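Local coordinates for putative cell surface protein (Streptococcus pyogenes, PDB 4OFQ), which is a putative streptococcal surface adhesin of the antigen I/II family, whose C-terminal beta-sandwich region probably contributes to attachment of the bacterium, at residues 206-219 and 336-346. Numbering follows the deposited sequence.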
loop_
_atom_site.group_PDB
_atom_site.type_symbol
_atom_site.label_atom_id
_atom_site.label_comp_id
_atom_site.label_asym_id
_atom_site.label_seq_id
_atom_site.Cartn_x
_atom_site.Cartn_y
_atom_site.Cartn_z
ATOM N N ILE A 206 26.570 10.927 -20.139
ATOM C CA ILE A 206 27.428 12.098 -20.168
ATOM C C ILE A 206 27.163 12.969 -18.928
ATOM O O ILE A 206 27.423 14.170 -18.932
ATOM C CB ILE A 206 27.235 12.921 -21.463
ATOM C CG1 ILE A 206 25.798 13.424 -21.594
ATOM C CG2 ILE A 206 27.651 12.106 -22.697
ATOM C CD1 ILE A 206 25.589 14.357 -22.799
ATOM N N ASN A 207 26.636 12.353 -17.876
ATOM C CA ASN A 207 26.422 13.039 -16.605
ATOM C C ASN A 207 27.729 13.681 -16.143
ATOM O O ASN A 207 28.772 13.013 -16.098
ATOM C CB ASN A 207 25.888 12.052 -15.554
ATOM C CG ASN A 207 25.527 12.726 -14.224
ATOM O OD1 ASN A 207 25.110 13.894 -14.180
ATOM N ND2 ASN A 207 25.680 11.982 -13.133
ATOM N N ALA A 208 27.659 14.984 -15.856
ATOM C CA ALA A 208 28.802 15.816 -15.455
ATOM C C ALA A 208 29.772 16.140 -16.597
ATOM O O ALA A 208 30.852 16.697 -16.367
ATOM C CB ALA A 208 29.551 15.206 -14.248
ATOM N N GLY A 209 29.383 15.796 -17.823
ATOM C CA GLY A 209 30.219 16.025 -18.987
ATOM C C GLY A 209 29.962 17.406 -19.560
ATOM O O GLY A 209 29.207 18.204 -18.996
ATOM N N THR A 210 30.584 17.689 -20.689
ATOM C CA THR A 210 30.480 19.006 -21.293
ATOM C C THR A 210 29.740 18.878 -22.607
ATOM O O THR A 210 30.086 18.042 -23.450
ATOM C CB THR A 210 31.878 19.616 -21.520
ATOM O OG1 THR A 210 32.505 19.831 -20.252
ATOM C CG2 THR A 210 31.803 20.954 -22.270
ATOM N N VAL A 211 28.725 19.717 -22.776
ATOM C CA VAL A 211 27.903 19.700 -23.973
ATOM C C VAL A 211 28.076 21.001 -24.743
ATOM O O VAL A 211 27.811 22.079 -24.220
ATOM C CB VAL A 211 26.425 19.515 -23.597
ATOM C CG1 VAL A 211 25.528 19.723 -24.814
ATOM C CG2 VAL A 211 26.212 18.140 -22.976
ATOM N N LYS A 212 28.545 20.907 -25.981
ATOM C CA LYS A 212 28.784 22.107 -26.772
ATOM C C LYS A 212 27.462 22.769 -27.128
ATOM O O LYS A 212 26.456 22.092 -27.330
ATOM C CB LYS A 212 29.599 21.775 -28.024
ATOM C CG LYS A 212 31.062 21.458 -27.725
ATOM C CD LYS A 212 31.812 20.971 -28.958
ATOM C CE LYS A 212 31.372 19.572 -29.375
ATOM N NZ LYS A 212 31.929 18.503 -28.499
ATOM N N VAL A 213 27.459 24.097 -27.179
ATOM C CA VAL A 213 26.235 24.829 -27.468
ATOM C C VAL A 213 25.682 24.471 -28.864
ATOM O O VAL A 213 26.445 24.280 -29.809
ATOM C CB VAL A 213 26.455 26.349 -27.322
ATOM C CG1 VAL A 213 27.322 26.885 -28.450
ATOM C CG2 VAL A 213 25.117 27.085 -27.254
ATOM N N GLY A 214 24.362 24.356 -28.974
ATOM C CA GLY A 214 23.720 24.041 -30.240
ATOM C C GLY A 214 23.483 22.561 -30.479
ATOM O O GLY A 214 22.714 22.176 -31.366
ATOM N N ASP A 215 24.134 21.720 -29.681
ATOM C CA ASP A 215 24.011 20.286 -29.849
ATOM C C ASP A 215 22.786 19.735 -29.144
ATOM O O ASP A 215 22.179 20.402 -28.302
ATOM N N GLU A 216 22.424 18.509 -29.488
ATOM C CA GLU A 216 21.280 17.861 -28.860
ATOM C C GLU A 216 21.726 16.921 -27.760
ATOM O O GLU A 216 22.791 16.314 -27.845
ATOM C CB GLU A 216 20.455 17.087 -29.894
ATOM C CG GLU A 216 19.712 17.972 -30.883
ATOM C CD GLU A 216 18.774 17.184 -31.803
ATOM O OE1 GLU A 216 18.797 15.933 -31.761
ATOM O OE2 GLU A 216 18.007 17.825 -32.554
ATOM N N VAL A 217 20.915 16.812 -26.715
ATOM C CA VAL A 217 21.111 15.745 -25.752
ATOM C C VAL A 217 19.783 15.063 -25.483
ATOM O O VAL A 217 18.713 15.615 -25.733
ATOM C CB VAL A 217 21.758 16.187 -24.411
ATOM C CG1 VAL A 217 23.028 17.018 -24.648
ATOM C CG2 VAL A 217 20.756 16.923 -23.528
ATOM N N THR A 218 19.872 13.846 -24.984
ATOM C CA THR A 218 18.678 13.073 -24.720
ATOM C C THR A 218 18.608 12.713 -23.258
ATOM O O THR A 218 19.553 12.150 -22.710
ATOM C CB THR A 218 18.702 11.768 -25.530
ATOM O OG1 THR A 218 18.683 12.083 -26.926
ATOM C CG2 THR A 218 17.509 10.919 -25.186
ATOM N N TYR A 219 17.477 13.007 -22.624
ATOM C CA TYR A 219 17.284 12.564 -21.247
ATOM C C TYR A 219 16.490 11.266 -21.271
ATOM O O TYR A 219 15.494 11.151 -21.992
ATOM C CB TYR A 219 16.538 13.610 -20.413
ATOM C CG TYR A 219 17.312 14.890 -20.193
ATOM C CD1 TYR A 219 18.489 14.891 -19.465
ATOM C CD2 TYR A 219 16.862 16.103 -20.723
ATOM C CE1 TYR A 219 19.203 16.070 -19.258
ATOM C CE2 TYR A 219 17.570 17.272 -20.531
ATOM C CZ TYR A 219 18.740 17.248 -19.804
ATOM O OH TYR A 219 19.454 18.411 -19.620
ATOM N N PRO A 336 4.407 9.912 -5.622
ATOM C CA PRO A 336 5.485 10.579 -6.359
ATOM C C PRO A 336 6.815 9.889 -6.108
ATOM O O PRO A 336 7.140 9.603 -4.947
ATOM C CB PRO A 336 5.504 11.988 -5.757
ATOM C CG PRO A 336 4.954 11.823 -4.384
ATOM C CD PRO A 336 3.958 10.688 -4.453
ATOM N N VAL A 337 7.561 9.619 -7.179
ATOM C CA VAL A 337 8.866 8.988 -7.067
ATOM C C VAL A 337 9.846 9.934 -7.744
ATOM O O VAL A 337 9.785 10.139 -8.963
ATOM C CB VAL A 337 8.891 7.596 -7.758
ATOM C CG1 VAL A 337 10.099 6.785 -7.290
ATOM C CG2 VAL A 337 7.594 6.815 -7.438
ATOM N N LYS A 338 10.726 10.541 -6.954
ATOM C CA LYS A 338 11.672 11.510 -7.500
ATOM C C LYS A 338 12.969 10.845 -7.948
ATOM O O LYS A 338 13.567 10.071 -7.202
ATOM C CB LYS A 338 11.963 12.610 -6.478
ATOM C CG LYS A 338 12.963 13.642 -6.972
ATOM C CD LYS A 338 13.268 14.674 -5.896
ATOM C CE LYS A 338 12.049 15.523 -5.595
ATOM N NZ LYS A 338 12.346 16.551 -4.557
ATOM N N SER A 339 13.416 11.159 -9.164
ATOM C CA SER A 339 14.640 10.574 -9.685
ATOM C C SER A 339 15.864 11.254 -9.081
ATOM O O SER A 339 15.764 12.312 -8.444
ATOM C CB SER A 339 14.691 10.745 -11.216
ATOM O OG SER A 339 14.939 12.108 -11.566
ATOM N N ASN A 340 17.030 10.658 -9.308
ATOM C CA ASN A 340 18.283 11.365 -9.106
ATOM C C ASN A 340 18.307 12.576 -10.019
ATOM O O ASN A 340 17.537 12.659 -10.986
ATOM C CB ASN A 340 19.455 10.471 -9.479
ATOM C CG ASN A 340 19.342 9.944 -10.904
ATOM O OD1 ASN A 340 18.528 9.064 -11.176
ATOM N ND2 ASN A 340 20.149 10.479 -11.812
ATOM N N LYS A 341 19.195 13.515 -9.714
ATOM C CA LYS A 341 19.495 14.595 -10.645
ATOM C C LYS A 341 20.623 14.173 -11.580
ATOM O O LYS A 341 21.396 13.263 -11.266
ATOM C CB LYS A 341 19.919 15.859 -9.894
ATOM C CG LYS A 341 18.755 16.641 -9.253
ATOM C CD LYS A 341 18.596 18.029 -9.913
ATOM C CE LYS A 341 17.605 18.918 -9.149
ATOM N NZ LYS A 341 17.524 20.314 -9.703
ATOM N N VAL A 342 20.703 14.853 -12.724
ATOM C CA VAL A 342 21.884 14.835 -13.585
ATOM C C VAL A 342 22.255 16.274 -13.920
ATOM O O VAL A 342 21.432 17.167 -13.788
ATOM C CB VAL A 342 21.638 14.070 -14.903
ATOM C CG1 VAL A 342 21.346 12.590 -14.615
ATOM C CG2 VAL A 342 20.486 14.699 -15.664
ATOM N N THR A 343 23.506 16.501 -14.319
ATOM C CA THR A 343 23.922 17.817 -14.804
ATOM C C THR A 343 24.857 17.658 -16.006
ATOM O O THR A 343 25.488 16.609 -16.181
ATOM C CB THR A 343 24.664 18.698 -13.738
ATOM O OG1 THR A 343 26.007 18.215 -13.540
ATOM C CG2 THR A 343 23.903 18.770 -12.397
ATOM N N THR A 344 24.912 18.689 -16.845
ATOM C CA THR A 344 25.981 18.840 -17.832
ATOM C C THR A 344 26.336 20.308 -17.901
ATOM O O THR A 344 25.558 21.176 -17.467
ATOM C CB THR A 344 25.563 18.420 -19.255
ATOM O OG1 THR A 344 24.391 19.152 -19.639
ATOM C CG2 THR A 344 25.290 16.902 -19.328
ATOM N N HIS A 345 27.504 20.604 -18.445
ATOM C CA HIS A 345 27.919 21.995 -18.534
ATOM C C HIS A 345 28.172 22.398 -19.979
ATOM O O HIS A 345 28.674 21.602 -20.775
ATOM C CB HIS A 345 29.167 22.242 -17.707
ATOM C CG HIS A 345 29.397 23.688 -17.408
ATOM N ND1 HIS A 345 28.817 24.324 -16.330
ATOM C CD2 HIS A 345 30.104 24.638 -18.072
ATOM C CE1 HIS A 345 29.182 25.595 -16.323
ATOM N NE2 HIS A 345 29.958 25.812 -17.373
ATOM N N THR A 346 27.830 23.638 -20.312
ATOM C CA THR A 346 28.061 24.138 -21.665
ATOM C C THR A 346 28.897 25.417 -21.641
ATOM O O THR A 346 28.655 26.276 -20.790
ATOM C CB THR A 346 26.730 24.407 -22.367
ATOM O OG1 THR A 346 26.059 23.155 -22.576
ATOM C CG2 THR A 346 26.958 25.129 -23.714
HETATM O O HOH W 1 26.578 15.739 -12.522
HETATM O O HOH W 2 23.886 11.888 -10.884
HETATM O O HOH W 3 22.015 18.505 -18.506
#
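The hydroxyl of T346 donates to the carbonyl of V211, with OG1 2.6 Å from O and the donor tilted from the carbonyl plane. Three backbone bonds extend this attachment toward N207: V211 N to H345 O (2.7 Å), H345 N to G209 O, and A208 N to T343 O. H345 thus grips the residues on both sides of T210, the signature of a parallel bridge, here a single one. The type II turn from I206 to G209 precedes it.

At the other end a side chain imitates a strand backbone. N207 carries CG anti to its own N (chi1 -175°), which brings OD1 to 3.1 Å from T343 N in a nearly straight bond (165° at the hydrogen). A water also donates to OD1 and joins it to T343 OG1, while a second water links ND2 to K341 O. With both ends of the amide engaged, its rotation is well defined.

Buried packing centres on V211, T344, V342 and Y219. V211 sets CG2 against T344 CB at 3.8 Å, an apolar pair, whereas the T344 CG2 methyl packs 3.5 Å from a carbonyl oxygen, I206 O. V342 CG2 meets the Y219 ring obliquely at CE1, 4.1 Å away; the ring's hydroxyl is bonded to D248 and reaches T344 OG1 through a water. At the more exposed end, T346 turns CG2 to V213 CB (3.8 Å).

R318, from strand 310-318, donates to the hydroxyls of both T344 and T346. Strand 342-345 pairs antiparallel with strand 323-332 along its other edge, whereas strand 216-222 lies between strands 194-198 and 310-318 in a different sheet. The contact is a worked example of how a loop leading into one sheet of a beta sandwich can edge a strand of the other.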